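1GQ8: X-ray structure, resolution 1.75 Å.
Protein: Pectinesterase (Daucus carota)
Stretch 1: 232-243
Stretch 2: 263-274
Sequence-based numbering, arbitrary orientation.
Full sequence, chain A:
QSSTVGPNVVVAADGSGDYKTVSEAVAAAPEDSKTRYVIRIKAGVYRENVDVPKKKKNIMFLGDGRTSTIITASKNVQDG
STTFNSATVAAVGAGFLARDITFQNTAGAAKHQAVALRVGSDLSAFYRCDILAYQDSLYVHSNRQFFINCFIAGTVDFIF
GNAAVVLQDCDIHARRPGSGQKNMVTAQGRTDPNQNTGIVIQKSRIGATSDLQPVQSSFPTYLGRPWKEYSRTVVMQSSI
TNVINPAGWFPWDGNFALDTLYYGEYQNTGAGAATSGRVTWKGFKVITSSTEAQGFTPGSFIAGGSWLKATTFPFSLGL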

# COMPACT_ATOMS: atom_id res chain seq x y z
N ARG A 232 -7.80 -12.37 -4.60
CA ARG A 232 -9.05 -11.61 -4.39
C ARG A 232 -8.81 -10.09 -4.28
O ARG A 232 -8.21 -9.61 -3.32
CB ARG A 232 -9.78 -12.12 -3.13
CG ARG A 232 -11.09 -11.39 -2.83
CD ARG A 232 -12.01 -12.17 -1.87
NE ARG A 232 -11.45 -12.34 -0.53
CZ ARG A 232 -12.09 -12.93 0.48
NH1 ARG A 232 -13.32 -13.39 0.31
NH2 ARG A 232 -11.49 -13.06 1.66
N THR A 233 -9.32 -9.35 -5.27
CA THR A 233 -9.15 -7.89 -5.33
C THR A 233 -10.44 -7.19 -5.78
O THR A 233 -11.12 -7.67 -6.70
CB THR A 233 -8.02 -7.54 -6.33
OG1 THR A 233 -6.82 -8.22 -5.94
CG2 THR A 233 -7.77 -6.03 -6.36
N VAL A 234 -10.77 -6.07 -5.14
CA VAL A 234 -11.98 -5.30 -5.47
C VAL A 234 -11.72 -3.80 -5.63
O VAL A 234 -11.00 -3.20 -4.83
CB VAL A 234 -13.08 -5.48 -4.37
CG1 VAL A 234 -14.23 -4.51 -4.61
CG2 VAL A 234 -13.61 -6.92 -4.39
N VAL A 235 -12.31 -3.19 -6.66
CA VAL A 235 -12.18 -1.75 -6.92
C VAL A 235 -13.62 -1.20 -6.96
O VAL A 235 -14.41 -1.59 -7.82
CB VAL A 235 -11.49 -1.46 -8.28
CG1 VAL A 235 -11.42 0.04 -8.53
CG2 VAL A 235 -10.08 -2.05 -8.28
N MET A 236 -13.95 -0.28 -6.05
CA MET A 236 -15.31 0.26 -5.99
C MET A 236 -15.43 1.75 -5.65
O MET A 236 -14.57 2.32 -4.98
CB MET A 236 -16.14 -0.55 -4.97
CG MET A 236 -15.60 -0.54 -3.54
SD MET A 236 -16.51 -1.65 -2.38
CE MET A 236 -15.93 -1.06 -0.82
N GLN A 237 -16.49 2.38 -6.16
CA GLN A 237 -16.77 3.79 -5.91
C GLN A 237 -15.59 4.72 -6.23
O GLN A 237 -15.47 5.80 -5.64
CB GLN A 237 -17.19 3.97 -4.44
CG GLN A 237 -18.39 3.10 -4.03
CD GLN A 237 -18.75 3.26 -2.56
OE1 GLN A 237 -17.96 2.95 -1.66
NE2 GLN A 237 -19.96 3.75 -2.30
N SER A 238 -14.76 4.33 -7.19
CA SER A 238 -13.56 5.10 -7.56
C SER A 238 -13.56 5.70 -8.97
O SER A 238 -14.35 5.29 -9.82
CB SER A 238 -12.32 4.20 -7.43
OG SER A 238 -12.16 3.69 -6.11
N SER A 239 -12.68 6.66 -9.21
CA SER A 239 -12.55 7.26 -10.54
C SER A 239 -11.30 6.64 -11.18
O SER A 239 -10.27 6.49 -10.52
CB SER A 239 -12.40 8.79 -10.46
OG SER A 239 -11.24 9.17 -9.73
N ILE A 240 -11.41 6.27 -12.46
CA ILE A 240 -10.31 5.62 -13.18
C ILE A 240 -10.07 6.27 -14.55
O ILE A 240 -10.98 6.31 -15.37
CB ILE A 240 -10.65 4.12 -13.41
CG1 ILE A 240 -11.13 3.49 -12.09
CG2 ILE A 240 -9.45 3.38 -13.97
CD1 ILE A 240 -11.58 2.04 -12.23
N THR A 241 -8.86 6.77 -14.81
CA THR A 241 -8.57 7.39 -16.12
C THR A 241 -8.30 6.32 -17.19
O THR A 241 -8.25 5.13 -16.88
CB THR A 241 -7.34 8.33 -16.07
OG1 THR A 241 -6.14 7.55 -16.04
CG2 THR A 241 -7.39 9.23 -14.84
N ASN A 242 -8.12 6.75 -18.44
CA ASN A 242 -7.87 5.80 -19.52
C ASN A 242 -6.49 5.14 -19.50
O ASN A 242 -6.06 4.54 -20.49
CB ASN A 242 -8.13 6.47 -20.89
CG ASN A 242 -7.04 7.45 -21.29
OD1 ASN A 242 -6.46 8.13 -20.45
ND2 ASN A 242 -6.78 7.52 -22.59
N VAL A 243 -5.79 5.24 -18.37
CA VAL A 243 -4.48 4.61 -18.23
C VAL A 243 -4.67 3.09 -18.22
O VAL A 243 -3.77 2.34 -18.61
CB VAL A 243 -3.77 5.05 -16.92
CG1 VAL A 243 -4.54 4.54 -15.70
CG2 VAL A 243 -2.33 4.54 -16.90
N TYR A 263 -12.27 -11.23 -8.81
CA TYR A 263 -11.92 -9.84 -9.13
C TYR A 263 -13.24 -9.11 -9.43
O TYR A 263 -13.91 -9.42 -10.42
CB TYR A 263 -10.99 -9.78 -10.36
CG TYR A 263 -9.55 -10.22 -10.13
CD1 TYR A 263 -9.02 -10.32 -8.84
CD2 TYR A 263 -8.69 -10.46 -11.21
CE1 TYR A 263 -7.67 -10.66 -8.64
CE2 TYR A 263 -7.34 -10.79 -11.02
CZ TYR A 263 -6.84 -10.89 -9.73
OH TYR A 263 -5.51 -11.19 -9.52
N GLY A 264 -13.62 -8.14 -8.59
CA GLY A 264 -14.87 -7.44 -8.80
C GLY A 264 -14.83 -5.92 -8.87
O GLY A 264 -13.94 -5.29 -8.30
N GLU A 265 -15.80 -5.34 -9.58
CA GLU A 265 -15.91 -3.88 -9.76
C GLU A 265 -17.34 -3.38 -9.48
O GLU A 265 -18.30 -3.93 -10.02
CB GLU A 265 -15.48 -3.50 -11.19
CG GLU A 265 -13.97 -3.72 -11.47
CD GLU A 265 -13.56 -3.40 -12.91
OE1 GLU A 265 -13.84 -2.27 -13.39
OE2 GLU A 265 -12.95 -4.28 -13.57
N TYR A 266 -17.48 -2.34 -8.64
CA TYR A 266 -18.79 -1.77 -8.27
C TYR A 266 -18.84 -0.24 -8.37
O TYR A 266 -18.05 0.47 -7.75
CB TYR A 266 -19.16 -2.19 -6.84
CG TYR A 266 -20.48 -1.64 -6.30
CD1 TYR A 266 -21.71 -2.17 -6.71
CD2 TYR A 266 -20.50 -0.62 -5.35
CE1 TYR A 266 -22.92 -1.70 -6.19
CE2 TYR A 266 -21.71 -0.13 -4.82
CZ TYR A 266 -22.91 -0.68 -5.25
OH TYR A 266 -24.11 -0.21 -4.73
N GLN A 267 -19.80 0.26 -9.16
CA GLN A 267 -20.04 1.70 -9.37
C GLN A 267 -18.84 2.65 -9.47
O GLN A 267 -18.75 3.62 -8.72
CB GLN A 267 -21.01 2.22 -8.29
CG GLN A 267 -22.32 1.43 -8.20
CD GLN A 267 -23.42 2.14 -7.41
OE1 GLN A 267 -23.15 2.97 -6.54
NE2 GLN A 267 -24.67 1.80 -7.72
N ASN A 268 -17.93 2.38 -10.41
CA ASN A 268 -16.76 3.26 -10.62
C ASN A 268 -17.12 4.27 -11.72
O ASN A 268 -18.14 4.11 -12.41
CB ASN A 268 -15.53 2.44 -11.05
CG ASN A 268 -15.06 1.46 -9.99
OD1 ASN A 268 -14.84 1.82 -8.83
ND2 ASN A 268 -14.89 0.20 -10.38
N THR A 269 -16.30 5.30 -11.89
CA THR A 269 -16.54 6.31 -12.93
C THR A 269 -15.24 6.66 -13.66
O THR A 269 -14.15 6.31 -13.18
CB THR A 269 -17.18 7.60 -12.34
OG1 THR A 269 -17.60 8.46 -13.40
CG2 THR A 269 -16.18 8.34 -11.46
N GLY A 270 -15.35 7.32 -14.81
CA GLY A 270 -14.16 7.69 -15.57
C GLY A 270 -14.02 6.89 -16.86
O GLY A 270 -14.68 5.87 -17.03
N ALA A 271 -13.17 7.37 -17.76
CA ALA A 271 -12.97 6.69 -19.05
C ALA A 271 -12.48 5.25 -18.91
O ALA A 271 -12.80 4.40 -19.74
CB ALA A 271 -12.00 7.49 -19.91
N GLY A 272 -11.71 4.98 -17.86
CA GLY A 272 -11.20 3.63 -17.66
C GLY A 272 -12.12 2.69 -16.90
O GLY A 272 -11.77 1.53 -16.68
N ALA A 273 -13.29 3.18 -16.50
CA ALA A 273 -14.26 2.37 -15.75
C ALA A 273 -15.23 1.56 -16.61
O ALA A 273 -16.03 0.79 -16.07
CB ALA A 273 -15.04 3.26 -14.79
N ALA A 274 -15.19 1.73 -17.93
CA ALA A 274 -16.08 0.99 -18.82
C ALA A 274 -15.81 -0.51 -18.66
O ALA A 274 -14.66 -0.92 -18.55
CB ALA A 274 -15.86 1.41 -20.27
O HOH W 1 -4.43 -8.79 -7.79
O HOH W 2 -21.72 4.36 -4.75

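How does the strand of stretch 2 join its neighbour? It runs parallel to strand 232-236, their N-to-C directions only 10° apart, and successive residues pair in register from Tyr263 with Thr233 to Tyr266 with Met236. Tyr263 lies on the same face of the sheet as Thr233; the edge of its ring faces Thr233 N, and Tyr263 CE1 also comes within 3.7 Å of Thr233 OG1. A water spans the two hydroxyls, 3.1 Å from Tyr263 OH and 3.1 Å from Thr233 OG1. Gly264 then bonds both ways along the seam: its N donates to Thr233 O at 3.2 Å, and its O accepts from Val235 N at 3.1 Å. This is the usual parallel pattern, in which one residue reaches two residues spaced either side of its partner, here Val234. The same carbonyl also receives a CA-H...O contact from Val234 CA, 3.4 Å from Gly264 O.

What do Glu265 and Tyr266 add before the strand ends? Glu265 shares a face with Val235, and Glu265 CA lies 3.4 Å from Val235 O in another CA-H...O contact; its carboxylate is hydrogen-bonded elsewhere in the structure. Tyr266 continues the ladder on the opposite face, with Tyr266 N donating to Val235 O at 3.3 Å and Tyr266 O accepting from Gln237 N at 2.9 Å. Its side chain packs beside Met236, Tyr266 CB standing 3.9 Å from Met236 CB, while the end of the methionine leads away.

How is the contact kept going where both stretches leave their strands? Gln237 and Gln267 both adopt positive phi, and Gln237 CA approaches Gln267 O to 3.4 Å. Their side chains are linked through a water that accepts from Gln237 NE2 at 3.1 Å and donates to Gln267 OE1 at 2.7 Å. Next, the Asn268 amide takes on a backbone-like role: Asn268 ND2 donates to Val235 O at 3.2 Å, so that this carbonyl serves two donors, and Asn268 OD1 accepts from Ser238 N at 3.0 Å. One side chain thus holds main-chain groups three residues apart across the bend.

What resumes the backbone bonding after Asn268? Thr269 is bridged to Ser239 and grips the residues flanking it, Thr269 N donating to Ser238 O and Thr269 O accepting from Ile240 N, both at 2.8 Å. Beside this bridge, Thr269 CG2 rests 3.9 Å from Ser239 CB.

Why are glycines found at the turn that follows? Gly270 has a phi of 110°, and a CB there would lie 2.4 Å from Ile240 O, besides jamming against the preceding carbonyl. Gly272 donates from its N to Ile240 O at 2.9 Å; a CB on it would clash with Thr241 O and Ile240 CG2. Between them, Ala271 CB packs 4.1 Å from Asn242 CB. Ala273 makes the last, looser contact, its CB 4.5 Å from Ile240 CD1, and Ala274 makes none.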